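Local coordinates for protein Myo-inositol 2-dehydrogenase (Thermotoga maritima, PDB 3EZY) that catalyses the NAD(+)-dependent oxidation of myo-inositol to scyllo-inosose, and so probably serves in myo-inositol degradation, at residues I28-D34 with V49-D55; V116-T120 with T291-V296; P145-I150 with A223-D228; A194-V200 with V210-V215. All blocks are in the same frame, centred on the assembly; numbering follows the deposited sequence.

Contact 1. Residues I28-D34 with V49-D55; sequences ILYAISD and VEKAYKD
Strands 28-33 and 51-53 run parallel, axes 4.6 Å apart at closest approach and at 22°, joined through helix 37-47 as a beta-alpha-beta unit of the NAD-binding Rossmann fold. Ala31 pairs with Lys51 and Ile32 with Ala52; these residues are extended, whereas Tyr30 (phi/psi -99/-37) and Glu50 (-56/-51) before them are not. The bonds illustrate parallel register, Ile32 bracketing Ala52: Ile32 N to Lys51 O (2.9 Å) and Tyr53 N to Ile32 O (2.8 Å). Lys51 N to Tyr30 O (3.1 Å) precedes them, and a weak bond, Asp34 N to Tyr53 O (3.5 Å), follows. Val49 sets CG1 3.3 Å from Tyr30 O and CG2 3.6 Å from Leu29 CD2. On the face turned to helix 37-47, Ile32 (chi1 p, chi2 t) has CG1 4.0 Å from Ala52 CB. Tyr30 (chi1 t) brings OH, bonded to Asn64, 3.6 Å from Lys51 CG. Ala31 CB meets the Tyr53 ring edge, 4.0 Å from Tyr53 CE2, beside helix 56-61. Asp34 binds Arg36 and Leu10 N, touching a turn consistent with a dinucleotide-binding GxGxxG motif. Ser33 (chi1 t) donates OG to Tyr53 O at 2.7 Å, and a water bridges Ser33 OG (2.8 Å) to Lys54 O (3.1 Å).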
loop_
_atom_site.group_PDB
_atom_site.type_symbol
_atom_site.label_atom_id
_atom_site.label_comp_id
_atom_site.label_asym_id
_atom_site.label_seq_id
_atom_site.Cartn_x
_atom_site.Cartn_y
_atom_site.Cartn_z
ATOM N N ILE A 28 19.402 -10.145 -35.942
ATOM C CA ILE A 28 19.759 -11.511 -35.562
ATOM C C ILE A 28 21.126 -11.634 -34.949
ATOM O O ILE A 28 22.042 -10.885 -35.271
ATOM C CB ILE A 28 19.674 -12.584 -36.691
ATOM C CG1 ILE A 28 20.733 -12.357 -37.779
ATOM C CG2 ILE A 28 18.238 -12.757 -37.238
ATOM C CD1 ILE A 28 21.247 -13.654 -38.328
ATOM N N LEU A 29 21.240 -12.626 -34.090
ATOM C CA LEU A 29 22.522 -13.008 -33.522
ATOM C C LEU A 29 23.306 -13.790 -34.576
ATOM O O LEU A 29 23.004 -14.946 -34.827
ATOM C CB LEU A 29 22.311 -13.905 -32.315
ATOM C CG LEU A 29 23.592 -14.360 -31.600
ATOM C CD1 LEU A 29 24.408 -13.165 -31.066
ATOM C CD2 LEU A 29 23.179 -15.240 -30.471
ATOM N N TYR A 30 24.313 -13.153 -35.168
ATOM C CA TYR A 30 25.071 -13.766 -36.249
ATOM C C TYR A 30 26.378 -14.350 -35.754
ATOM O O TYR A 30 26.833 -15.372 -36.275
ATOM C CB TYR A 30 25.346 -12.754 -37.366
ATOM C CG TYR A 30 26.307 -13.247 -38.421
ATOM C CD1 TYR A 30 25.866 -14.040 -39.465
ATOM C CD2 TYR A 30 27.651 -12.925 -38.374
ATOM C CE1 TYR A 30 26.732 -14.499 -40.432
ATOM C CE2 TYR A 30 28.525 -13.380 -39.332
ATOM C CZ TYR A 30 28.056 -14.162 -40.362
ATOM O OH TYR A 30 28.924 -14.617 -41.343
ATOM N N ALA A 31 27.014 -13.673 -34.802
ATOM C CA ALA A 31 28.331 -14.107 -34.315
ATOM C C ALA A 31 28.488 -13.898 -32.826
ATOM O O ALA A 31 27.965 -12.946 -32.262
ATOM C CB ALA A 31 29.465 -13.374 -35.058
ATOM N N ILE A 32 29.247 -14.784 -32.200
ATOM C CA ILE A 32 29.608 -14.611 -30.813
ATOM C C ILE A 32 31.108 -14.777 -30.659
ATOM O O ILE A 32 31.776 -15.412 -31.498
ATOM C CB ILE A 32 28.862 -15.627 -29.887
ATOM C CG1 ILE A 32 29.066 -17.095 -30.372
ATOM C CG2 ILE A 32 27.405 -15.239 -29.741
ATOM C CD1 ILE A 32 28.540 -18.135 -29.398
ATOM N N SER A 33 31.651 -14.204 -29.596
ATOM C CA SER A 33 33.067 -14.339 -29.340
ATOM C C SER A 33 33.236 -14.380 -27.836
ATOM O O SER A 33 32.527 -13.674 -27.110
ATOM C CB SER A 33 33.869 -13.165 -29.925
ATOM O OG SER A 33 35.227 -13.210 -29.511
ATOM N N ASP A 34 34.160 -15.224 -27.382
ATOM C CA ASP A 34 34.485 -15.288 -25.979
ATOM C C ASP A 34 35.825 -16.001 -25.941
ATOM O O ASP A 34 36.114 -16.820 -26.804
ATOM C CB ASP A 34 33.411 -16.068 -25.203
ATOM C CG ASP A 34 33.591 -15.980 -23.684
ATOM O OD1 ASP A 34 34.282 -16.840 -23.092
ATOM O OD2 ASP A 34 32.996 -15.093 -23.057
ATOM N N VAL A 49 24.149 -20.228 -33.409
ATOM C CA VAL A 49 24.784 -19.036 -33.974
ATOM C C VAL A 49 25.645 -19.441 -35.166
ATOM O O VAL A 49 26.375 -20.407 -35.086
ATOM C CB VAL A 49 25.688 -18.312 -32.930
ATOM C CG1 VAL A 49 26.129 -16.973 -33.453
ATOM C CG2 VAL A 49 24.958 -18.161 -31.614
ATOM N N GLU A 50 25.582 -18.680 -36.243
ATOM C CA GLU A 50 26.419 -18.933 -37.425
ATOM C C GLU A 50 27.931 -18.990 -37.195
ATOM O O GLU A 50 28.589 -19.924 -37.661
ATOM C CB GLU A 50 26.149 -17.886 -38.495
ATOM C CG GLU A 50 25.278 -18.411 -39.586
ATOM C CD GLU A 50 23.889 -17.833 -39.571
ATOM O OE1 GLU A 50 23.093 -18.277 -40.412
ATOM O OE2 GLU A 50 23.593 -16.940 -38.748
ATOM N N LYS A 51 28.479 -17.967 -36.534
ATOM C CA LYS A 51 29.921 -17.846 -36.366
ATOM C C LYS A 51 30.304 -17.707 -34.886
ATOM O O LYS A 51 29.679 -16.958 -34.125
ATOM C CB LYS A 51 30.421 -16.610 -37.119
ATOM C CG LYS A 51 30.196 -16.681 -38.618
ATOM C CD LYS A 51 31.039 -17.809 -39.266
ATOM C CE LYS A 51 32.436 -17.896 -38.641
ATOM N NZ LYS A 51 33.335 -18.888 -39.308
ATOM N N ALA A 52 31.349 -18.397 -34.478
ATOM C CA ALA A 52 31.846 -18.221 -33.135
ATOM C C ALA A 52 33.318 -17.940 -33.274
ATOM O O ALA A 52 34.022 -18.697 -33.921
ATOM C CB ALA A 52 31.603 -19.494 -32.313
ATOM N N TYR A 53 33.798 -16.864 -32.669
ATOM C CA TYR A 53 35.195 -16.463 -32.815
ATOM C C TYR A 53 35.923 -16.391 -31.487
ATOM O O TYR A 53 35.470 -15.704 -30.564
ATOM C CB TYR A 53 35.261 -15.066 -33.456
ATOM C CG TYR A 53 34.768 -14.983 -34.876
ATOM C CD1 TYR A 53 35.537 -15.498 -35.936
ATOM C CD2 TYR A 53 33.584 -14.344 -35.180
ATOM C CE1 TYR A 53 35.107 -15.399 -37.254
ATOM C CE2 TYR A 53 33.136 -14.247 -36.492
ATOM C CZ TYR A 53 33.910 -14.779 -37.527
ATOM O OH TYR A 53 33.490 -14.677 -38.841
ATOM N N LYS A 54 37.079 -17.043 -31.400
ATOM C CA LYS A 54 37.947 -16.911 -30.229
ATOM C C LYS A 54 38.549 -15.521 -30.134
ATOM O O LYS A 54 38.670 -14.953 -29.052
ATOM C CB LYS A 54 39.092 -17.934 -30.265
ATOM C CG LYS A 54 38.682 -19.317 -29.875
ATOM C CD LYS A 54 39.895 -20.272 -29.917
ATOM C CE LYS A 54 41.161 -19.561 -29.389
ATOM N NZ LYS A 54 42.050 -20.536 -28.650
ATOM N N ASP A 55 38.899 -14.958 -31.274
ATOM C CA ASP A 55 39.505 -13.626 -31.304
ATOM C C ASP A 55 38.437 -12.596 -31.657
ATOM O O ASP A 55 37.865 -12.667 -32.719
ATOM C CB ASP A 55 40.583 -13.635 -32.379
ATOM C CG ASP A 55 41.235 -12.278 -32.573
ATOM O OD1 ASP A 55 40.841 -11.295 -31.883
ATOM O OD2 ASP A 55 42.151 -12.208 -33.431
HETATM O O HOH W 1 36.822 -13.285 -27.207
#

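Contact 2. Residues V116-T120 with T291-V296; sequences VILFT and TFIKNV
This is a buried, largely apolar packing of a helix against an edge strand, between parts of the chain 171 residues apart, and it illustrates how side-chain alternation along a strand selects what meets a helix. Segment 116-120 leads into strand 118-121, the last strand of the parallel sheet, and segment 291-296 is a piece of the long helix 277-298. The axes of strand 118-120 and helical segment 291-296 run nearly antiparallel, at 162°, and approach to 10.3 Å. The helix is regular, with Asn295 N bonded to Thr291 O (2.8 Å) and Val296 N to Phe292 O (3.0 Å). Phe119 CA lies 7.0 Å from Phe292 CA, and Ile117 CA 7.4 Å from Val296 CA. No hydrogen bond crosses between the segments. Ile117 and Phe119 aim at the helix, Leu118 away from it. Strand 118-121 belongs to the Rossmann domain, so a helix from much later in the sequence returns to pack on the nucleotide-binding fold. Phe119 (chi1 t) and Phe292 (chi1 t) form an offset edge-to-face pair, the Phe292 edge toward the Phe119 face, with centroids 5.7 Å apart and planes at 83°. Ile117, in the m,t rotamer, places CD1 3.7 Å from Val296 CG2 and CG2 4.0 Å from Phe292 CE1. Asn295 OD1 lies at the Phe119 ring edge, 3.4 Å from Phe119 CE1; this OD1 accepts from Ala303 N, and Asn295 ND2 bonds Glu300.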
loop_
_atom_site.group_PDB
_atom_site.type_symbol
_atom_site.label_atom_id
_atom_site.label_comp_id
_atom_site.label_asym_id
_atom_site.label_seq_id
_atom_site.Cartn_x
_atom_site.Cartn_y
_atom_site.Cartn_z
ATOM N N VAL A 116 30.261 6.283 -36.664
ATOM C CA VAL A 116 29.399 5.158 -36.221
ATOM C C VAL A 116 28.898 5.483 -34.821
ATOM O O VAL A 116 29.563 6.230 -34.100
ATOM C CB VAL A 116 30.163 3.818 -36.136
ATOM C CG1 VAL A 116 30.681 3.378 -37.537
ATOM C CG2 VAL A 116 31.290 3.937 -35.151
ATOM N N ILE A 117 27.755 4.901 -34.450
ATOM C CA ILE A 117 27.141 5.037 -33.125
ATOM C C ILE A 117 28.018 4.439 -32.038
ATOM O O ILE A 117 28.561 3.349 -32.198
ATOM C CB ILE A 117 25.777 4.287 -33.122
ATOM C CG1 ILE A 117 24.793 4.994 -34.028
ATOM C CG2 ILE A 117 25.177 4.169 -31.763
ATOM C CD1 ILE A 117 23.538 4.151 -34.248
ATOM N N LEU A 118 28.128 5.167 -30.932
ATOM C CA LEU A 118 28.641 4.651 -29.670
ATOM C C LEU A 118 27.512 4.766 -28.628
ATOM O O LEU A 118 27.126 5.861 -28.249
ATOM C CB LEU A 118 29.886 5.411 -29.191
ATOM C CG LEU A 118 30.411 5.006 -27.789
ATOM C CD1 LEU A 118 30.590 3.477 -27.687
ATOM C CD2 LEU A 118 31.736 5.724 -27.454
ATOM N N PHE A 119 26.972 3.633 -28.212
ATOM C CA PHE A 119 25.825 3.575 -27.278
ATOM C C PHE A 119 26.356 3.005 -25.959
ATOM O O PHE A 119 26.961 1.948 -25.951
ATOM C CB PHE A 119 24.777 2.613 -27.864
ATOM C CG PHE A 119 23.421 2.616 -27.146
ATOM C CD1 PHE A 119 22.280 3.040 -27.820
ATOM C CD2 PHE A 119 23.305 2.180 -25.835
ATOM C CE1 PHE A 119 21.022 3.027 -27.214
ATOM C CE2 PHE A 119 22.045 2.180 -25.200
ATOM C CZ PHE A 119 20.914 2.613 -25.907
ATOM N N THR A 120 26.137 3.708 -24.854
ATOM C CA THR A 120 26.629 3.294 -23.566
ATOM C C THR A 120 25.538 2.504 -22.871
ATOM O O THR A 120 24.387 2.934 -22.844
ATOM C CB THR A 120 26.965 4.503 -22.677
ATOM O OG1 THR A 120 28.056 5.213 -23.264
ATOM C CG2 THR A 120 27.406 4.041 -21.259
ATOM N N THR A 291 16.296 -0.599 -28.460
ATOM C CA THR A 291 16.495 0.832 -28.715
ATOM C C THR A 291 17.770 1.059 -29.525
ATOM O O THR A 291 17.762 1.838 -30.482
ATOM C CB THR A 291 16.540 1.687 -27.409
ATOM O OG1 THR A 291 15.346 1.453 -26.650
ATOM C CG2 THR A 291 16.647 3.188 -27.721
ATOM N N PHE A 292 18.845 0.391 -29.117
ATOM C CA PHE A 292 20.100 0.382 -29.868
ATOM C C PHE A 292 19.890 -0.022 -31.344
ATOM O O PHE A 292 20.414 0.614 -32.270
ATOM C CB PHE A 292 21.121 -0.577 -29.214
ATOM C CG PHE A 292 22.415 -0.720 -30.023
ATOM C CD1 PHE A 292 23.238 0.382 -30.220
ATOM C CD2 PHE A 292 22.774 -1.935 -30.599
ATOM C CE1 PHE A 292 24.403 0.297 -30.950
ATOM C CE2 PHE A 292 23.963 -2.051 -31.338
ATOM C CZ PHE A 292 24.773 -0.923 -31.517
ATOM N N ILE A 293 19.158 -1.098 -31.555
ATOM C CA ILE A 293 18.843 -1.590 -32.901
ATOM C C ILE A 293 18.002 -0.572 -33.697
ATOM O O ILE A 293 18.288 -0.310 -34.861
ATOM C CB ILE A 293 18.121 -2.939 -32.787
ATOM C CG1 ILE A 293 19.110 -3.988 -32.285
ATOM C CG2 ILE A 293 17.468 -3.344 -34.143
ATOM C CD1 ILE A 293 18.426 -5.241 -31.752
ATOM N N LYS A 294 16.971 -0.007 -33.067
ATOM C CA LYS A 294 16.198 1.090 -33.643
ATOM C C LYS A 294 17.086 2.264 -34.045
ATOM O O LYS A 294 16.943 2.793 -35.153
ATOM C CB LYS A 294 15.151 1.601 -32.638
ATOM C CG LYS A 294 14.285 2.786 -33.181
ATOM C CD LYS A 294 13.265 3.335 -32.152
ATOM C CE LYS A 294 13.958 4.057 -30.978
ATOM N NZ LYS A 294 14.263 5.525 -31.256
ATOM N N ASN A 295 18.013 2.679 -33.170
ATOM C CA ASN A 295 18.855 3.834 -33.500
ATOM C C ASN A 295 19.704 3.489 -34.731
ATOM O O ASN A 295 19.861 4.297 -35.643
ATOM C CB ASN A 295 19.835 4.210 -32.380
ATOM C CG ASN A 295 19.156 4.563 -31.073
ATOM O OD1 ASN A 295 19.745 4.344 -30.020
ATOM N ND2 ASN A 295 17.950 5.139 -31.129
ATOM N N VAL A 296 20.302 2.301 -34.710
ATOM C CA VAL A 296 21.098 1.815 -35.838
ATOM C C VAL A 296 20.312 1.754 -37.149
ATOM O O VAL A 296 20.716 2.327 -38.147
ATOM C CB VAL A 296 21.707 0.437 -35.554
ATOM C CG1 VAL A 296 22.310 -0.151 -36.855
ATOM C CG2 VAL A 296 22.754 0.560 -34.472
#

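Contact 3. Residues P145-I150 with A223-D228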
loop_
_atom_site.group_PDB
_atom_site.type_symbol
_atom_site.label_atom_id
_atom_site.label_comp_id
_atom_site.label_asym_id
_atom_site.label_seq_id
_atom_site.Cartn_x
_atom_site.Cartn_y
_atom_site.Cartn_z
ATOM N N PRO A 145 11.800 20.712 -10.278
ATOM C CA PRO A 145 12.369 19.745 -9.291
ATOM C C PRO A 145 13.217 20.450 -8.217
ATOM O O PRO A 145 13.956 21.352 -8.530
ATOM C CB PRO A 145 13.223 18.791 -10.164
ATOM C CG PRO A 145 12.571 18.922 -11.565
ATOM C CD PRO A 145 12.254 20.411 -11.649
ATOM N N HIS A 146 13.059 20.068 -6.953
ATOM C CA HIS A 146 13.838 20.644 -5.861
ATOM C C HIS A 146 14.804 19.618 -5.243
ATOM O O HIS A 146 15.975 19.897 -4.990
ATOM C CB HIS A 146 12.871 21.190 -4.792
ATOM C CG HIS A 146 12.144 22.444 -5.226
ATOM N ND1 HIS A 146 11.288 23.137 -4.395
ATOM C CD2 HIS A 146 12.187 23.142 -6.388
ATOM C CE1 HIS A 146 10.796 24.184 -5.040
ATOM N NE2 HIS A 146 11.328 24.215 -6.255
ATOM N N VAL A 147 14.310 18.413 -4.996
ATOM C CA VAL A 147 15.165 17.406 -4.345
ATOM C C VAL A 147 15.012 16.048 -4.996
ATOM O O VAL A 147 13.877 15.575 -5.223
ATOM C CB VAL A 147 14.764 17.240 -2.878
ATOM C CG1 VAL A 147 15.592 16.082 -2.206
ATOM C CG2 VAL A 147 14.979 18.529 -2.150
ATOM N N LEU A 148 16.146 15.424 -5.287
ATOM C CA LEU A 148 16.208 14.057 -5.828
ATOM C C LEU A 148 16.671 13.108 -4.740
ATOM O O LEU A 148 17.653 13.396 -4.043
ATOM C CB LEU A 148 17.228 13.961 -6.978
ATOM C CG LEU A 148 17.569 12.585 -7.600
ATOM C CD1 LEU A 148 16.379 11.935 -8.294
ATOM C CD2 LEU A 148 18.803 12.673 -8.581
ATOM N N ARG A 149 16.030 11.948 -4.651
ATOM C CA ARG A 149 16.524 10.878 -3.798
ATOM C C ARG A 149 16.628 9.560 -4.561
ATOM O O ARG A 149 15.653 9.130 -5.190
ATOM C CB ARG A 149 15.569 10.672 -2.654
ATOM C CG ARG A 149 15.958 9.533 -1.756
ATOM C CD ARG A 149 15.102 8.280 -1.912
ATOM N NE ARG A 149 15.520 7.250 -0.944
ATOM C CZ ARG A 149 14.920 7.026 0.239
ATOM N NH1 ARG A 149 13.867 7.779 0.620
ATOM N NH2 ARG A 149 15.397 6.066 1.062
ATOM N N ILE A 150 17.789 8.913 -4.471
ATOM C CA ILE A 150 17.979 7.597 -5.049
ATOM C C ILE A 150 18.582 6.670 -4.016
ATOM O O ILE A 150 19.576 6.988 -3.357
ATOM C CB ILE A 150 18.907 7.643 -6.294
ATOM C CG1 ILE A 150 18.309 8.548 -7.385
ATOM C CG2 ILE A 150 19.267 6.201 -6.791
ATOM C CD1 ILE A 150 19.232 8.756 -8.595
ATOM N N ALA A 223 18.819 22.741 -7.425
ATOM C CA ALA A 223 18.197 21.495 -6.930
ATOM C C ALA A 223 19.299 20.667 -6.261
ATOM O O ALA A 223 20.490 20.788 -6.612
ATOM C CB ALA A 223 17.582 20.734 -8.099
ATOM N N LEU A 224 18.933 19.879 -5.265
ATOM C CA LEU A 224 19.866 18.986 -4.580
ATOM C C LEU A 224 19.461 17.521 -4.730
ATOM O O LEU A 224 18.303 17.199 -4.862
ATOM C CB LEU A 224 19.914 19.330 -3.081
ATOM C CG LEU A 224 20.312 20.773 -2.837
ATOM C CD1 LEU A 224 19.925 21.207 -1.431
ATOM C CD2 LEU A 224 21.814 21.002 -3.134
ATOM N N GLY A 225 20.419 16.620 -4.647
ATOM C CA GLY A 225 20.065 15.214 -4.636
ATOM C C GLY A 225 20.946 14.441 -3.694
ATOM O O GLY A 225 22.038 14.904 -3.317
ATOM N N VAL A 226 20.464 13.266 -3.292
ATOM C CA VAL A 226 21.190 12.405 -2.366
ATOM C C VAL A 226 21.059 10.984 -2.875
ATOM O O VAL A 226 19.949 10.470 -3.108
ATOM C CB VAL A 226 20.606 12.395 -0.927
ATOM C CG1 VAL A 226 21.484 11.452 -0.039
ATOM C CG2 VAL A 226 20.547 13.789 -0.295
ATOM N N ILE A 227 22.185 10.356 -3.122
ATOM C CA ILE A 227 22.153 8.966 -3.528
ATOM C C ILE A 227 22.687 8.224 -2.329
ATOM O O ILE A 227 23.667 8.713 -1.753
ATOM C CB ILE A 227 23.137 8.714 -4.668
ATOM C CG1 ILE A 227 22.730 9.468 -5.907
ATOM C CG2 ILE A 227 23.262 7.177 -4.926
ATOM C CD1 ILE A 227 23.812 9.515 -7.031
ATOM N N ASP A 228 22.090 7.075 -1.963
ATOM C CA ASP A 228 22.761 6.161 -1.025
ATOM C C ASP A 228 22.872 4.741 -1.579
ATOM O O ASP A 228 21.937 4.268 -2.269
ATOM C CB ASP A 228 22.128 6.195 0.395
ATOM C CG ASP A 228 20.790 5.518 0.460
ATOM O OD1 ASP A 228 20.723 4.365 0.967
ATOM O OD2 ASP A 228 19.812 6.146 -0.007
#
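Five backbone hydrogen bonds stitch these two strands together. Leu224 N donates to His146 O (3.0 Å), Leu148 N to Leu224 O (2.8 Å), Val226 N to Leu148 O (2.9 Å), Ile150 N to Val226 O (3.0 Å) and Asp228 N to Ile150 O (2.9 Å). The pattern shows the principle of parallel pairing, in which one residue bonds the two that flank its partner: Leu224 brackets Val147, and Val226 brackets Arg149. The axes lie only 5° apart. Arg149 NE is 4.5 Å from Asp228 OD2, too far for a salt bridge; both side chains bond Thr151 OG1. Arg149 forms a salt bridge with Glu242 of the second subunit, and Asp228 one with Arg149 of the second subunit. These are neighbouring strands of the mixed sheet of the Gfo/Idh/MocA C-terminal domain, and they are its parallel pair, since the other neighbours in the sheet run antiparallel. His146 and Val147 form a classic beta bulge opposite Phe244 of strand 238-245. Val147, Leu224, Arg149 and Val226 share the face that meets the second subunit, where Val226 packs on its own counterpart. Leu148, Ile150 and Ile227 occupy the other face, under helix 174-185. There Ile150 CB stands 4.3 Å from Ile227 CG1, while Gly225 CA comes 3.1 Å from Leu148 O; an ideal CB on Gly225 would sit tight against Leu148 CB, at 3.1 Å.

Contact 4. Residues A194-V200 with V210-V215; sequences ADGSVLV and VDTAVV
Asp211 and Thr212, the two residues with most area buried by the other segment, mark the end of an antiparallel strand pair and illustrate how a bulge can finish one. Strands 194-197 and 212-215, of the mixed sheet of the Gfo/Idh/MocA C-terminal domain, have axes 4.6 Å apart at closest approach and 169° between their directions. Asp195-Val214 and Ser197-Thr212 are hydrogen-bonded pairs; Ala194-Val215 and Gly196-Ala213 are non-hydrogen-bonded. Asp195 N to Val214 O is 2.9 Å, Val214 N to Asp195 O 3.0 Å, and Ser197 N to Thr212 O 2.9 Å. At Ser197 the pattern breaks: Ser197 O accepts Asp211 N at 3.0 Å and, weakly, Thr212 N at 3.3 Å, a classic beta bulge. Asp211 (phi/psi -116/-4, chi1 p) turns its carboxylate onto the departing chain. Asp211 OD1 accepts Leu199 N and Asp211 OD2 accepts Val200 N, each at 2.7 Å, and Thr212 OG1 (chi1 m) donates to Asp211 OD1 at 2.8 Å. Gly196 CA lies 3.1 Å from Thr212 O; an ideal CB would clash with Val210 CG2. Ala194 CB meets Val215 CG2 at 3.8 Å, beside Phe170 of helix 169-172. On the other face, Ser197 OG bonds Gly222 O of the second subunit, and Asp195 forms a salt bridge with Arg218 of the second subunit. Strand 224-230 flanks strand 212-219 on its other edge, and helix 306-325 touches Ala194 and Asp195.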
loop_
_atom_site.group_PDB
_atom_site.type_symbol
_atom_site.label_atom_id
_atom_site.label_comp_id
_atom_site.label_asym_id
_atom_site.label_seq_id
_atom_site.Cartn_x
_atom_site.Cartn_y
_atom_site.Cartn_z
ATOM N N ALA A 194 30.781 13.179 -0.990
ATOM C CA ALA A 194 30.566 11.772 -0.788
ATOM C C ALA A 194 31.169 11.325 0.521
ATOM O O ALA A 194 32.219 11.831 0.921
ATOM C CB ALA A 194 31.172 10.951 -1.984
ATOM N N ASP A 195 30.502 10.397 1.223
ATOM C CA ASP A 195 31.171 9.672 2.306
ATOM C C ASP A 195 30.858 8.177 2.169
ATOM O O ASP A 195 29.933 7.806 1.449
ATOM C CB ASP A 195 30.805 10.220 3.701
ATOM C CG ASP A 195 31.879 9.898 4.771
ATOM O OD1 ASP A 195 32.816 9.062 4.555
ATOM O OD2 ASP A 195 31.748 10.425 5.871
ATOM N N GLY A 196 31.618 7.318 2.837
ATOM C CA GLY A 196 31.411 5.878 2.683
ATOM C C GLY A 196 32.041 5.232 3.901
ATOM O O GLY A 196 32.919 5.837 4.492
ATOM N N SER A 197 31.578 4.023 4.260
ATOM C CA SER A 197 32.071 3.254 5.398
ATOM C C SER A 197 32.144 1.784 5.053
ATOM O O SER A 197 31.633 1.348 4.022
ATOM C CB SER A 197 31.115 3.407 6.596
ATOM O OG SER A 197 31.060 4.740 7.078
ATOM N N VAL A 198 32.804 1.004 5.906
ATOM C CA VAL A 198 32.876 -0.426 5.705
ATOM C C VAL A 198 32.035 -1.096 6.790
ATOM O O VAL A 198 32.427 -1.174 7.966
ATOM C CB VAL A 198 34.313 -0.946 5.757
ATOM C CG1 VAL A 198 34.823 -0.881 7.172
ATOM C CG2 VAL A 198 34.365 -2.392 5.234
ATOM N N LEU A 199 30.830 -1.543 6.400
ATOM C CA LEU A 199 29.874 -2.048 7.385
ATOM C C LEU A 199 29.387 -3.460 7.063
ATOM O O LEU A 199 28.722 -4.074 7.881
ATOM C CB LEU A 199 28.686 -1.082 7.514
ATOM C CG LEU A 199 29.023 0.388 7.813
ATOM C CD1 LEU A 199 27.783 1.281 7.703
ATOM C CD2 LEU A 199 29.599 0.546 9.187
ATOM N N VAL A 200 29.732 -3.971 5.878
ATOM C CA VAL A 200 29.309 -5.304 5.439
ATOM C C VAL A 200 30.449 -6.333 5.519
ATOM O O VAL A 200 30.299 -7.362 6.174
ATOM C CB VAL A 200 28.801 -5.290 3.986
ATOM C CG1 VAL A 200 28.292 -6.672 3.570
ATOM C CG2 VAL A 200 27.736 -4.176 3.776
ATOM N N VAL A 210 34.812 0.962 -0.012
ATOM C CA VAL A 210 33.804 1.042 1.027
ATOM C C VAL A 210 32.643 0.197 0.530
ATOM O O VAL A 210 32.588 -0.113 -0.661
ATOM C CB VAL A 210 33.366 2.514 1.303
ATOM C CG1 VAL A 210 34.530 3.322 1.905
ATOM C CG2 VAL A 210 32.866 3.179 0.012
ATOM N N ASP A 211 31.737 -0.190 1.415
ATOM C CA ASP A 211 30.581 -1.005 0.991
ATOM C C ASP A 211 29.220 -0.318 1.179
ATOM O O ASP A 211 28.177 -0.904 0.849
ATOM C CB ASP A 211 30.574 -2.372 1.698
ATOM C CG ASP A 211 30.646 -2.263 3.198
ATOM O OD1 ASP A 211 30.021 -1.356 3.780
ATOM O OD2 ASP A 211 31.318 -3.127 3.817
ATOM N N THR A 212 29.246 0.875 1.761
ATOM C CA THR A 212 28.039 1.663 2.102
ATOM C C THR A 212 28.433 3.107 1.816
ATOM O O THR A 212 29.506 3.520 2.226
ATOM C CB THR A 212 27.744 1.559 3.619
ATOM O OG1 THR A 212 27.697 0.179 4.000
ATOM C CG2 THR A 212 26.406 2.231 3.982
ATOM N N ALA A 213 27.630 3.868 1.079
ATOM C CA ALA A 213 28.024 5.242 0.792
ATOM C C ALA A 213 26.816 6.135 0.575
ATOM O O ALA A 213 25.711 5.660 0.262
ATOM C CB ALA A 213 28.910 5.285 -0.407
ATOM N N VAL A 214 27.050 7.426 0.761
ATOM C CA VAL A 214 26.078 8.471 0.530
ATOM C C VAL A 214 26.776 9.521 -0.352
ATOM O O VAL A 214 27.969 9.798 -0.144
ATOM C CB VAL A 214 25.639 9.105 1.875
ATOM C CG1 VAL A 214 24.876 10.409 1.615
ATOM C CG2 VAL A 214 24.797 8.156 2.679
ATOM N N VAL A 215 26.059 10.079 -1.338
ATOM C CA VAL A 215 26.608 11.093 -2.221
ATOM C C VAL A 215 25.591 12.227 -2.401
ATOM O O VAL A 215 24.432 11.988 -2.748
ATOM C CB VAL A 215 26.937 10.521 -3.626
ATOM C CG1 VAL A 215 27.332 11.647 -4.574
ATOM C CG2 VAL A 215 28.047 9.482 -3.563
#

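In the fold
The four contacts divide between two domains: contacts 1 and 2 reach the parallel Rossmann sheet, at its two outermost strands, whereas contacts 3 and 4 lie in the mixed sheet of the C-terminal domain. Contact 1 is partly buried; the others are buried. Backbone hydrogen bonds dominate contacts 1, 3 and 4, parallel in 1 and 3 but antiparallel in 4, while contact 2 relies on apolar and aromatic packing. Contacts 3 and 4 touch directly, Ile227 O lying 2.8 Å from Val215 N, a probable hydrogen bond between adjacent strands. Both also meet the second subunit, unlike contacts 1 and 2. Along the chain, contact 4 nests inside contact 3, which nests inside contact 2.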